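Local atomic coordinates of ofchtiv-allosamidin (PDB entry 6JMB), a protein that probably hydrolyses chitin, as a group IV insect chitinase of glycosyl hydrolase family 18, and binds the inhibitor allosamidin in its pocket. Residues A[229-232]-A[233-236]; A[237-240]-A[241-244]; A[289-292]-A[293-296]; A[326-329]-A[330-334]; A[110-113]-A[114-118]. All coordinates share one frame; numbering follows the deposited sequence.

In the fold
The five contacts are all local and follow one another in series along the chain; none nests in another or crosses it. Contact 5 (110-118) comes first, ending helix 99-116 just before strand 120-124. Contact 1 closes helix 226-235, and contact 2 starts where it stops, closing the short loop into strand 243-256; the two meet through L234 and L243. Contact 3 lies farther out, at the end of helix 286-295, its centre about 23 Å from that of contact 4. Contact 4, within helix 324-336, turns back to contact 1 through a probable hydrogen bond between Y333 and Q231, joining two outer helices of the TIM barrel.

Contact 1: A[229-232]-A[233-236]; sequences AVQY and WLSA
Y232 stands nearly upright on its neighbour W233: the edge of the tyrosine ring, through CD2, is turned toward the face of the five-membered indole ring, with planes 80° apart and centroids 5.2 Å from each other. With CG anti to the backbone N (chi1 169°), the tyrosine carries its ring forward along the helix, toward A236, and sets one face against the A236 methyl. A236 CB lies 4.1 Å from the Y232 ring centroid, a CH-pi contact, and 3.7 Å from Y232 CZ. With a leucine in place of Y232, the A236 methyl and the indole face would probably both lose their aromatic partner. The carbonyl of Y232 is gripped twice, by A236 N at 2.9 Å and by the hydroxyl S235 OG, also at 2.9 Å but well off to one side (C=O...donor angle 115°). At the indole edge, W233 CD1 is 3.2 Å from A229 O, near the ring plane, while NE1 donates to A167 O. On another flank V230 and L234 run side by side, CG1 to CD1 at 3.9 Å, and Q231 NE2 reaches past L234 to the Y333 hydroxyl. This is the last turn of helix 226-235, an outer helix of the TIM barrel, packed against helices 169-175 and 178-184 and strand 243-256.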
loop_
_atom_site.group_PDB
_atom_site.type_symbol
_atom_site.label_atom_id
_atom_site.label_comp_id
_atom_site.label_asym_id
_atom_site.label_seq_id
_atom_site.Cartn_x
_atom_site.Cartn_y
_atom_site.Cartn_z
ATOM N N ALA A 229 -9.049 7.906 -8.912
ATOM C CA ALA A 229 -8.423 8.297 -7.654
ATOM C C ALA A 229 -7.287 9.281 -7.885
ATOM O O ALA A 229 -7.190 10.303 -7.197
ATOM C CB ALA A 229 -7.911 7.058 -6.918
ATOM N N VAL A 230 -6.405 8.985 -8.842
ATOM C CA VAL A 230 -5.285 9.881 -9.122
ATOM C C VAL A 230 -5.795 11.247 -9.557
ATOM O O VAL A 230 -5.325 12.287 -9.079
ATOM C CB VAL A 230 -4.339 9.260 -10.164
ATOM C CG1 VAL A 230 -3.353 10.315 -10.674
ATOM C CG2 VAL A 230 -3.589 8.078 -9.550
ATOM N N GLN A 231 -6.774 11.262 -10.463
ATOM C CA GLN A 231 -7.294 12.539 -10.930
ATOM C C GLN A 231 -8.002 13.293 -9.812
ATOM O O GLN A 231 -7.936 14.528 -9.775
ATOM C CB GLN A 231 -8.189 12.345 -12.155
ATOM C CG GLN A 231 -7.459 11.750 -13.362
ATOM C CD GLN A 231 -6.220 12.534 -13.744
ATOM O OE1 GLN A 231 -6.264 13.757 -13.880
ATOM N NE2 GLN A 231 -5.098 11.833 -13.911
ATOM N N TYR A 232 -8.653 12.585 -8.881
ATOM C CA TYR A 232 -9.230 13.276 -7.729
ATOM C C TYR A 232 -8.148 13.984 -6.917
ATOM O O TYR A 232 -8.264 15.177 -6.610
ATOM C CB TYR A 232 -10.033 12.334 -6.819
ATOM C CG TYR A 232 -10.349 13.079 -5.542
ATOM C CD1 TYR A 232 -11.288 14.100 -5.542
ATOM C CD2 TYR A 232 -9.640 12.838 -4.369
ATOM C CE1 TYR A 232 -11.543 14.837 -4.405
ATOM C CE2 TYR A 232 -9.891 13.574 -3.222
ATOM C CZ TYR A 232 -10.842 14.573 -3.254
ATOM O OH TYR A 232 -11.087 15.312 -2.121
ATOM N N TRP A 233 -7.083 13.260 -6.557
ATOM C CA TRP A 233 -6.053 13.843 -5.704
ATOM C C TRP A 233 -5.366 15.015 -6.389
ATOM O O TRP A 233 -5.103 16.043 -5.752
ATOM C CB TRP A 233 -5.067 12.770 -5.230
ATOM C CG TRP A 233 -5.643 11.992 -4.082
ATOM C CD1 TRP A 233 -6.450 10.891 -4.153
ATOM C CD2 TRP A 233 -5.502 12.296 -2.687
ATOM N NE1 TRP A 233 -6.811 10.483 -2.884
ATOM C CE2 TRP A 233 -6.236 11.328 -1.971
ATOM C CE3 TRP A 233 -4.813 13.287 -1.976
ATOM C CZ2 TRP A 233 -6.309 11.328 -0.585
ATOM C CZ3 TRP A 233 -4.885 13.285 -0.594
ATOM C CH2 TRP A 233 -5.623 12.308 0.088
ATOM N N LEU A 234 -5.099 14.903 -7.694
ATOM C CA LEU A 234 -4.532 16.032 -8.425
ATOM C C LEU A 234 -5.491 17.217 -8.419
ATOM O O LEU A 234 -5.089 18.359 -8.158
ATOM C CB LEU A 234 -4.207 15.618 -9.862
ATOM C CG LEU A 234 -3.069 14.617 -10.049
ATOM C CD1 LEU A 234 -3.005 14.158 -11.506
ATOM C CD2 LEU A 234 -1.741 15.213 -9.622
ATOM N N SER A 235 -6.773 16.957 -8.677
ATOM C CA SER A 235 -7.745 18.042 -8.774
ATOM C C SER A 235 -8.017 18.699 -7.428
ATOM O O SER A 235 -8.423 19.868 -7.390
ATOM C CB SER A 235 -9.052 17.526 -9.380
ATOM O OG SER A 235 -9.797 16.768 -8.442
ATOM N N ALA A 236 -7.800 17.984 -6.329
ATOM C CA ALA A 236 -8.077 18.492 -4.995
ATOM C C ALA A 236 -6.888 19.208 -4.368
ATOM O O ALA A 236 -6.998 19.683 -3.233
ATOM C CB ALA A 236 -8.556 17.360 -4.083
#

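Contact 2: A[237-240]-A[241-244]; sequences GCPP and EKLV
The E241 carboxylate lays one face over the P239 ring carbon CB, which sits 3.5 Å from E241 CD and nearly straight above the group. Its OE1 also meets P240 CD at 3.5 Å, so both proline rings border the acid. This folded-back pose comes from CG placed between the backbone N and the carbonyl carbon (chi1 68°) and a further bend at chi2. P239 is used on a second atom as well: its CG rests against the lysine alkyl chain, 4.0 Å from K242 CB, while the extended lysine carries NZ away to the carbonyls of A182 and V185. The backbone itself forms a 3-10 turn, the link from an outer helix to strand 243-256 of the TIM barrel; K242 N donates to P239 O at 2.9 Å and L243 N to P240 O at 3.1 Å. Both donors stand above the carbonyl planes, by 55° and 69°. Before the turn, G237 has positive phi and completes a Schellman motif at the end of helix 226-235. On the buried side C238 SG packs on L243 CB at 3.9 Å, and L243 also reaches W233 and L234 of that helix, while C238 touches I188 of the neighbouring strand 187-190.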
loop_
_atom_site.group_PDB
_atom_site.type_symbol
_atom_site.label_atom_id
_atom_site.label_comp_id
_atom_site.label_asym_id
_atom_site.label_seq_id
_atom_site.Cartn_x
_atom_site.Cartn_y
_atom_site.Cartn_z
ATOM N N GLY A 237 -5.757 19.283 -5.062
ATOM C CA GLY A 237 -4.663 20.105 -4.588
ATOM C C GLY A 237 -3.367 19.399 -4.257
ATOM O O GLY A 237 -2.439 20.034 -3.750
ATOM N N CYS A 238 -3.269 18.099 -4.519
ATOM C CA CYS A 238 -1.988 17.429 -4.353
ATOM C C CYS A 238 -1.137 17.661 -5.595
ATOM O O CYS A 238 -1.506 17.192 -6.679
ATOM C CB CYS A 238 -2.172 15.936 -4.153
ATOM S SG CYS A 238 -0.614 15.098 -3.772
ATOM N N PRO A 239 -0.014 18.366 -5.496
ATOM C CA PRO A 239 0.822 18.565 -6.675
ATOM C C PRO A 239 1.356 17.229 -7.175
ATOM O O PRO A 239 1.543 16.285 -6.386
ATOM C CB PRO A 239 1.949 19.472 -6.170
ATOM C CG PRO A 239 1.966 19.301 -4.699
ATOM C CD PRO A 239 0.567 18.964 -4.281
ATOM N N PRO A 240 1.583 17.105 -8.484
ATOM C CA PRO A 240 2.086 15.829 -9.012
ATOM C C PRO A 240 3.391 15.408 -8.378
ATOM O O PRO A 240 3.623 14.208 -8.187
ATOM C CB PRO A 240 2.254 16.097 -10.516
ATOM C CG PRO A 240 1.513 17.343 -10.793
ATOM C CD PRO A 240 1.438 18.129 -9.530
ATOM N N GLU A 241 4.244 16.368 -8.020
ATOM C CA GLU A 241 5.528 16.052 -7.412
ATOM C C GLU A 241 5.395 15.537 -5.985
ATOM O O GLU A 241 6.407 15.152 -5.390
ATOM C CB GLU A 241 6.451 17.268 -7.474
ATOM C CG GLU A 241 6.006 18.418 -6.602
ATOM C CD GLU A 241 5.205 19.469 -7.355
ATOM O OE1 GLU A 241 4.606 19.151 -8.413
ATOM O OE2 GLU A 241 5.173 20.625 -6.877
ATOM N N LYS A 242 4.184 15.508 -5.430
ATOM C CA LYS A 242 3.949 14.894 -4.133
ATOM C C LYS A 242 3.002 13.708 -4.192
ATOM O O LYS A 242 2.687 13.137 -3.141
ATOM C CB LYS A 242 3.426 15.922 -3.121
ATOM C CG LYS A 242 4.488 16.901 -2.656
ATOM C CD LYS A 242 4.014 17.716 -1.468
ATOM C CE LYS A 242 5.128 18.601 -0.948
ATOM N NZ LYS A 242 4.683 19.352 0.254
ATOM N N LEU A 243 2.551 13.309 -5.376
ATOM C CA LEU A 243 1.601 12.211 -5.521
ATOM C C LEU A 243 2.377 10.971 -5.942
ATOM O O LEU A 243 2.907 10.906 -7.057
ATOM C CB LEU A 243 0.527 12.550 -6.550
ATOM C CG LEU A 243 -0.788 11.756 -6.462
ATOM C CD1 LEU A 243 -1.838 12.399 -7.350
ATOM C CD2 LEU A 243 -0.645 10.286 -6.839
ATOM N N VAL A 244 2.434 9.989 -5.054
ATOM C CA VAL A 244 3.099 8.721 -5.316
ATOM C C VAL A 244 2.009 7.667 -5.438
ATOM O O VAL A 244 1.211 7.477 -4.510
ATOM C CB VAL A 244 4.107 8.377 -4.210
ATOM C CG1 VAL A 244 4.827 7.077 -4.531
ATOM C CG2 VAL A 244 5.114 9.513 -4.041
#

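Contact 3: A[289-292]-A[293-296]; sequences FCYI and LQQE
F289 and L293, one helical turn apart, make the tight, enclosed side of this contact. L293 CG sits over one face of the phenyl ring, 4.1 Å from the F289 ring centroid, in a CH-pi contact offset toward the rim. The two methyls spread across the same ring, CD1 reaching F289 CE2 at 3.7 Å and CD2 reaching F289 CZ at 3.8 Å. Edge-to-face contacts of the F289 ring with W299 and F321, and the touch of L293 on the same two residues, complete this apolar side. C290, next in the chain, is tied by a disulfide to C356.

The solvent side, built from a tyrosine ring and two glutamines, has fewer neighbours around it, though its own packing is no less close. A chi1 of -175° lays the Y291 ring forward along the helix, toward Q295. Q295 CG lies over one ring face, 3.6 Å from the Y291 centroid, and the bent chain carries the amide on almost parallel to the ring, their planes 11° apart. Its OE1 accepts a bond of 3.2 Å from Q294 NE2, which also donates to L355 O. In the backbone, Q295 N donates to Y291 O at 2.9 Å and, weakly, to I292 O, as helix 286-295 runs out; the helix belongs to the part that follows strand 243-256, consistent with the insertion domain of family 18 chitinases.

The inner side thus rests on apolar and CH-pi packing alone, whereas on the outer side Q295 lays its CG and flat amide along the tyrosine face and still takes a hydrogen bond through OE1.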
loop_
_atom_site.group_PDB
_atom_site.type_symbol
_atom_site.label_atom_id
_atom_site.label_comp_id
_atom_site.label_asym_id
_atom_site.label_seq_id
_atom_site.Cartn_x
_atom_site.Cartn_y
_atom_site.Cartn_z
ATOM N N PHE A 289 0.536 -16.605 -6.237
ATOM C CA PHE A 289 -0.404 -16.852 -7.320
ATOM C C PHE A 289 0.289 -17.114 -8.649
ATOM O O PHE A 289 -0.184 -17.942 -9.439
ATOM C CB PHE A 289 -1.445 -15.741 -7.451
ATOM C CG PHE A 289 -2.651 -16.180 -8.227
ATOM C CD1 PHE A 289 -3.391 -17.267 -7.785
ATOM C CD2 PHE A 289 -3.013 -15.554 -9.409
ATOM C CE1 PHE A 289 -4.490 -17.719 -8.498
ATOM C CE2 PHE A 289 -4.125 -15.992 -10.133
ATOM C CZ PHE A 289 -4.861 -17.082 -9.670
ATOM N N CYS A 290 1.405 -16.433 -8.925
ATOM C CA CYS A 290 2.135 -16.758 -10.143
ATOM C C CYS A 290 2.595 -18.208 -10.125
ATOM O O CYS A 290 2.568 -18.890 -11.156
ATOM C CB CYS A 290 3.293 -15.778 -10.373
ATOM S SG CYS A 290 4.793 -15.933 -9.345
ATOM N N TYR A 291 2.981 -18.710 -8.953
ATOM C CA TYR A 291 3.386 -20.104 -8.853
ATOM C C TYR A 291 2.201 -21.034 -9.080
ATOM O O TYR A 291 2.313 -22.024 -9.815
ATOM C CB TYR A 291 4.027 -20.359 -7.494
ATOM C CG TYR A 291 4.591 -21.748 -7.358
ATOM C CD1 TYR A 291 5.792 -22.093 -7.962
ATOM C CD2 TYR A 291 3.915 -22.718 -6.634
ATOM C CE1 TYR A 291 6.307 -23.374 -7.840
ATOM C CE2 TYR A 291 4.418 -23.996 -6.507
ATOM C CZ TYR A 291 5.611 -24.316 -7.111
ATOM O OH TYR A 291 6.113 -25.591 -6.983
ATOM N N ILE A 292 1.060 -20.727 -8.459
ATOM C CA ILE A 292 -0.159 -21.509 -8.664
ATOM C C ILE A 292 -0.508 -21.588 -10.150
ATOM O O ILE A 292 -0.798 -22.670 -10.682
ATOM C CB ILE A 292 -1.306 -20.926 -7.815
ATOM C CG1 ILE A 292 -1.147 -21.373 -6.355
ATOM C CG2 ILE A 292 -2.664 -21.337 -8.371
ATOM C CD1 ILE A 292 -1.959 -20.566 -5.357
ATOM N N LEU A 293 -0.463 -20.452 -10.849
ATOM C CA LEU A 293 -0.791 -20.445 -12.275
ATOM C C LEU A 293 0.213 -21.265 -13.074
ATOM O O LEU A 293 -0.159 -21.977 -14.012
ATOM C CB LEU A 293 -0.820 -19.010 -12.797
ATOM C CG LEU A 293 -1.963 -18.135 -12.303
ATOM C CD1 LEU A 293 -1.786 -16.733 -12.860
ATOM C CD2 LEU A 293 -3.298 -18.731 -12.720
ATOM N N GLN A 294 1.493 -21.161 -12.726
ATOM C CA GLN A 294 2.526 -21.919 -13.421
ATOM C C GLN A 294 2.352 -23.425 -13.229
ATOM O O GLN A 294 2.647 -24.202 -14.143
ATOM C CB GLN A 294 3.889 -21.461 -12.918
ATOM C CG GLN A 294 5.078 -22.178 -13.502
ATOM C CD GLN A 294 6.367 -21.669 -12.908
ATOM O OE1 GLN A 294 6.998 -20.770 -13.456
ATOM N NE2 GLN A 294 6.752 -22.219 -11.765
ATOM N N GLN A 295 1.871 -23.855 -12.066
ATOM C CA GLN A 295 1.806 -25.272 -11.737
ATOM C C GLN A 295 0.484 -25.942 -12.094
ATOM O O GLN A 295 0.432 -27.178 -12.154
ATOM C CB GLN A 295 2.130 -25.515 -10.256
ATOM C CG GLN A 295 3.509 -25.036 -9.819
ATOM C CD GLN A 295 4.628 -25.694 -10.610
ATOM O OE1 GLN A 295 5.370 -25.027 -11.334
ATOM N NE2 GLN A 295 4.755 -27.011 -10.468
ATOM N N GLU A 296 -0.581 -25.178 -12.304
ATOM C CA GLU A 296 -1.914 -25.737 -12.560
ATOM C C GLU A 296 -2.429 -25.155 -13.872
ATOM O O GLU A 296 -2.922 -24.024 -13.900
ATOM C CB GLU A 296 -2.882 -25.467 -11.420
ATOM C CG GLU A 296 -4.282 -25.960 -11.688
ATOM C CD GLU A 296 -4.322 -27.410 -12.160
ATOM O OE1 GLU A 296 -3.953 -28.311 -11.378
ATOM O OE2 GLU A 296 -4.699 -27.647 -13.326
#

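Contact 4: A[326-329]-A[330-334]; sequences SMTA and KVEYA
This is a same-helix contact, residues four apart within helix 324-336, an outer helix of the TIM barrel that packs on helix 362-373 and strand 243-256; T328 and E332 meet on one side of it and S326 and K330 on another. T328 and E332 lie alongside each other and point the same way, the threonine methyl CG2 being 3.5 Å from E332 OE2 and 3.7 Å from E332 CD. The hydroxyl OG1 turns instead to V324 O, so it is the methyl, not the hydroxyl, that faces the carboxylate. With an alanine in place of E332, the T328 methyl would probably lose the carboxylate that lies alongside it. On the inner side K330 runs back over its own turn, with CG 3.5 Å from S326 O. A bend at chi4 (69°) turns NZ to a water 2.9 Å away, which in turn donates to S326 O, a carbonyl that already accepts K330 N at 3.0 Å. The ammonium also makes a salt bridge with D322 OD1 and a bond to A207 O, and D322 takes the S326 hydroxyl too. A buried lysine charge is therefore matched by one carboxylate and satisfied by water and a carbonyl, which is likely to keep it protonated.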
loop_
_atom_site.group_PDB
_atom_site.type_symbol
_atom_site.label_atom_id
_atom_site.label_comp_id
_atom_site.label_asym_id
_atom_site.label_seq_id
_atom_site.Cartn_x
_atom_site.Cartn_y
_atom_site.Cartn_z
ATOM N N SER A 326 0.419 -5.709 -16.443
ATOM C CA SER A 326 -0.450 -4.700 -15.848
ATOM C C SER A 326 0.341 -3.694 -15.024
ATOM O O SER A 326 -0.022 -2.517 -14.971
ATOM C CB SER A 326 -1.572 -5.350 -15.028
ATOM O OG SER A 326 -1.075 -5.960 -13.844
ATOM N N MET A 327 1.427 -4.136 -14.386
ATOM C CA MET A 327 2.314 -3.206 -13.697
ATOM C C MET A 327 2.917 -2.210 -14.679
ATOM O O MET A 327 3.020 -1.017 -14.381
ATOM C CB MET A 327 3.417 -3.989 -12.975
ATOM C CG MET A 327 4.162 -3.216 -11.907
ATOM S SD MET A 327 3.070 -2.605 -10.611
ATOM C CE MET A 327 2.510 -4.124 -9.842
ATOM N N THR A 328 3.298 -2.685 -15.869
ATOM C CA THR A 328 3.825 -1.790 -16.899
ATOM C C THR A 328 2.803 -0.715 -17.262
ATOM O O THR A 328 3.132 0.475 -17.340
ATOM C CB THR A 328 4.237 -2.598 -18.134
ATOM O OG1 THR A 328 5.302 -3.491 -17.775
ATOM C CG2 THR A 328 4.736 -1.668 -19.249
ATOM N N ALA A 329 1.547 -1.118 -17.469
ATOM C CA ALA A 329 0.502 -0.150 -17.784
ATOM C C ALA A 329 0.326 0.863 -16.661
ATOM O O ALA A 329 0.116 2.055 -16.918
ATOM C CB ALA A 329 -0.819 -0.870 -18.089
ATOM N N LYS A 330 0.408 0.411 -15.411
ATOM C CA LYS A 330 0.258 1.319 -14.279
ATOM C C LYS A 330 1.385 2.346 -14.237
ATOM O O LYS A 330 1.138 3.535 -14.004
ATOM C CB LYS A 330 0.215 0.513 -12.979
ATOM C CG LYS A 330 -1.165 -0.083 -12.671
ATOM C CD LYS A 330 -1.108 -1.134 -11.563
ATOM C CE LYS A 330 -2.500 -1.538 -11.077
ATOM N NZ LYS A 330 -3.262 -2.312 -12.109
ATOM N N VAL A 331 2.628 1.912 -14.456
ATOM C CA VAL A 331 3.739 2.853 -14.368
ATOM C C VAL A 331 3.736 3.797 -15.565
ATOM O O VAL A 331 4.077 4.981 -15.439
ATOM C CB VAL A 331 5.076 2.114 -14.180
ATOM C CG1 VAL A 331 6.216 3.114 -14.011
ATOM C CG2 VAL A 331 5.000 1.203 -12.963
ATOM N N GLU A 332 3.326 3.302 -16.736
ATOM C CA GLU A 332 3.177 4.183 -17.891
ATOM C C GLU A 332 2.130 5.259 -17.631
ATOM O O GLU A 332 2.318 6.425 -18.007
ATOM C CB GLU A 332 2.855 3.362 -19.145
ATOM C CG GLU A 332 4.075 2.599 -19.653
ATOM C CD GLU A 332 3.769 1.614 -20.759
ATOM O OE1 GLU A 332 2.580 1.305 -20.989
ATOM O OE2 GLU A 332 4.733 1.137 -21.396
ATOM N N TYR A 333 1.030 4.891 -16.972
ATOM C CA TYR A 333 0.029 5.874 -16.575
ATOM C C TYR A 333 0.634 6.925 -15.649
ATOM O O TYR A 333 0.431 8.133 -15.839
ATOM C CB TYR A 333 -1.153 5.160 -15.907
ATOM C CG TYR A 333 -2.200 6.110 -15.377
ATOM C CD1 TYR A 333 -2.108 6.626 -14.091
ATOM C CD2 TYR A 333 -3.266 6.509 -16.167
ATOM C CE1 TYR A 333 -3.048 7.513 -13.605
ATOM C CE2 TYR A 333 -4.218 7.398 -15.686
ATOM C CZ TYR A 333 -4.098 7.893 -14.400
ATOM O OH TYR A 333 -5.024 8.786 -13.909
ATOM N N ALA A 334 1.378 6.482 -14.631
ATOM C CA ALA A 334 2.008 7.418 -13.707
ATOM C C ALA A 334 2.974 8.342 -14.436
ATOM O O ALA A 334 3.006 9.552 -14.171
ATOM C CB ALA A 334 2.725 6.646 -12.598
HETATM O O HOH W 1 -2.834 -1.915 -14.952
#

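Contact 5: A[110-113]-A[114-118]; sequences LAMI and LEYNF
A Schellman motif ends helix 99-116 of the TIM barrel here, and its outer bond joins I113 to F118 across the last turn. F118 N donates to I113 O at 2.9 Å, with the donor in the carbonyl plane, while a weak bond runs from N117 N to L114 O. N117 takes positive phi (70°), the sign that turns the chain out of the helix and toward strand 120-124. The motif's usual apolar pairing is present: I113 CG2 touches F118 CB at 4.0 Å, and both side chains continue inward to V80 of strand 77-83. The F118 ring presents its edge to the helix, with I113 CA and M112 O near its plane. On another flank the buried L110 meets the exposed L114 at a slant, methyl to methyl, with CD1 to CD1 at 3.7 Å; the L110 branch points away from its own backbone N (chi1 174°) and so toward L114, and it also packs on Y157 and L159. Y116 stands against the carbonyl end of M112, its N bonding to M112 O at 3.1 Å. E115 CG rests over one face of the Y116 ring, F63 of helix 62-67 meets that ring at an angle, and Y116 CD2 comes to 3.1 Å from M112 O, approaching obliquely.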
loop_
_atom_site.group_PDB
_atom_site.type_symbol
_atom_site.label_atom_id
_atom_site.label_comp_id
_atom_site.label_asym_id
_atom_site.label_seq_id
_atom_site.Cartn_x
_atom_site.Cartn_y
_atom_site.Cartn_z
ATOM N N LEU A 110 9.681 10.305 17.476
ATOM C CA LEU A 110 11.018 10.812 17.184
ATOM C C LEU A 110 12.089 9.991 17.893
ATOM O O LEU A 110 13.142 9.702 17.315
ATOM C CB LEU A 110 11.116 12.280 17.596
ATOM C CG LEU A 110 12.486 12.945 17.487
ATOM C CD1 LEU A 110 12.910 13.032 16.037
ATOM C CD2 LEU A 110 12.435 14.331 18.106
ATOM N N ALA A 111 11.836 9.608 19.147
ATOM C CA ALA A 111 12.802 8.794 19.883
ATOM C C ALA A 111 13.069 7.468 19.178
ATOM O O ALA A 111 14.226 7.042 19.058
ATOM C CB ALA A 111 12.316 8.565 21.317
ATOM N N MET A 112 12.014 6.794 18.712
ATOM C CA MET A 112 12.204 5.543 17.979
ATOM C C MET A 112 12.953 5.780 16.676
ATOM O O MET A 112 13.862 5.017 16.322
ATOM C CB MET A 112 10.846 4.888 17.711
ATOM C CG MET A 112 10.131 4.415 18.973
ATOM S SD MET A 112 8.537 3.631 18.645
ATOM C CE MET A 112 9.069 2.026 18.058
ATOM N N ILE A 113 12.600 6.846 15.958
ATOM C CA ILE A 113 13.256 7.146 14.690
ATOM C C ILE A 113 14.758 7.345 14.893
ATOM O O ILE A 113 15.584 6.777 14.166
ATOM C CB ILE A 113 12.580 8.360 14.029
ATOM C CG1 ILE A 113 11.228 7.936 13.440
ATOM C CG2 ILE A 113 13.487 8.998 12.977
ATOM C CD1 ILE A 113 10.294 9.094 13.159
ATOM N N LEU A 114 15.134 8.138 15.894
ATOM C CA LEU A 114 16.549 8.433 16.097
ATOM C C LEU A 114 17.300 7.233 16.661
ATOM O O LEU A 114 18.420 6.942 16.226
ATOM C CB LEU A 114 16.710 9.654 17.002
ATOM C CG LEU A 114 16.174 10.969 16.424
ATOM C CD1 LEU A 114 16.215 12.089 17.461
ATOM C CD2 LEU A 114 16.957 11.366 15.175
ATOM N N GLU A 115 16.702 6.519 17.615
ATOM C CA GLU A 115 17.434 5.430 18.257
ATOM C C GLU A 115 17.661 4.258 17.311
ATOM O O GLU A 115 18.673 3.559 17.426
ATOM C CB GLU A 115 16.746 4.993 19.549
ATOM C CG GLU A 115 15.524 4.129 19.373
ATOM C CD GLU A 115 14.876 3.776 20.697
ATOM O OE1 GLU A 115 15.555 3.144 21.525
ATOM O OE2 GLU A 115 13.693 4.133 20.904
ATOM N N TYR A 116 16.758 4.043 16.360
ATOM C CA TYR A 116 16.875 2.934 15.425
ATOM C C TYR A 116 17.397 3.363 14.063
ATOM O O TYR A 116 17.508 2.523 13.170
ATOM C CB TYR A 116 15.536 2.192 15.304
ATOM C CG TYR A 116 15.079 1.619 16.632
ATOM C CD1 TYR A 116 15.854 0.682 17.308
ATOM C CD2 TYR A 116 13.890 2.028 17.218
ATOM C CE1 TYR A 116 15.447 0.167 18.532
ATOM C CE2 TYR A 116 13.475 1.519 18.445
ATOM C CZ TYR A 116 14.263 0.588 19.091
ATOM O OH TYR A 116 13.865 0.075 20.309
ATOM N N ASN A 117 17.724 4.645 13.895
ATOM C CA ASN A 117 18.347 5.181 12.683
ATOM C C ASN A 117 17.408 5.198 11.473
ATOM O O ASN A 117 17.850 5.017 10.331
ATOM C CB ASN A 117 19.678 4.496 12.348
ATOM C CG ASN A 117 20.529 5.321 11.412
ATOM O OD1 ASN A 117 20.535 6.550 11.483
ATOM N ND2 ASN A 117 21.242 4.650 10.517
ATOM N N PHE A 118 16.119 5.424 11.703
ATOM C CA PHE A 118 15.203 5.692 10.607
ATOM C C PHE A 118 15.402 7.118 10.093
ATOM O O PHE A 118 15.953 7.984 10.782
ATOM C CB PHE A 118 13.753 5.510 11.068
ATOM C CG PHE A 118 13.337 4.071 11.230
ATOM C CD1 PHE A 118 13.016 3.293 10.123
ATOM C CD2 PHE A 118 13.244 3.499 12.495
ATOM C CE1 PHE A 118 12.629 1.972 10.277
ATOM C CE2 PHE A 118 12.854 2.174 12.659
ATOM C CZ PHE A 118 12.548 1.407 11.545
#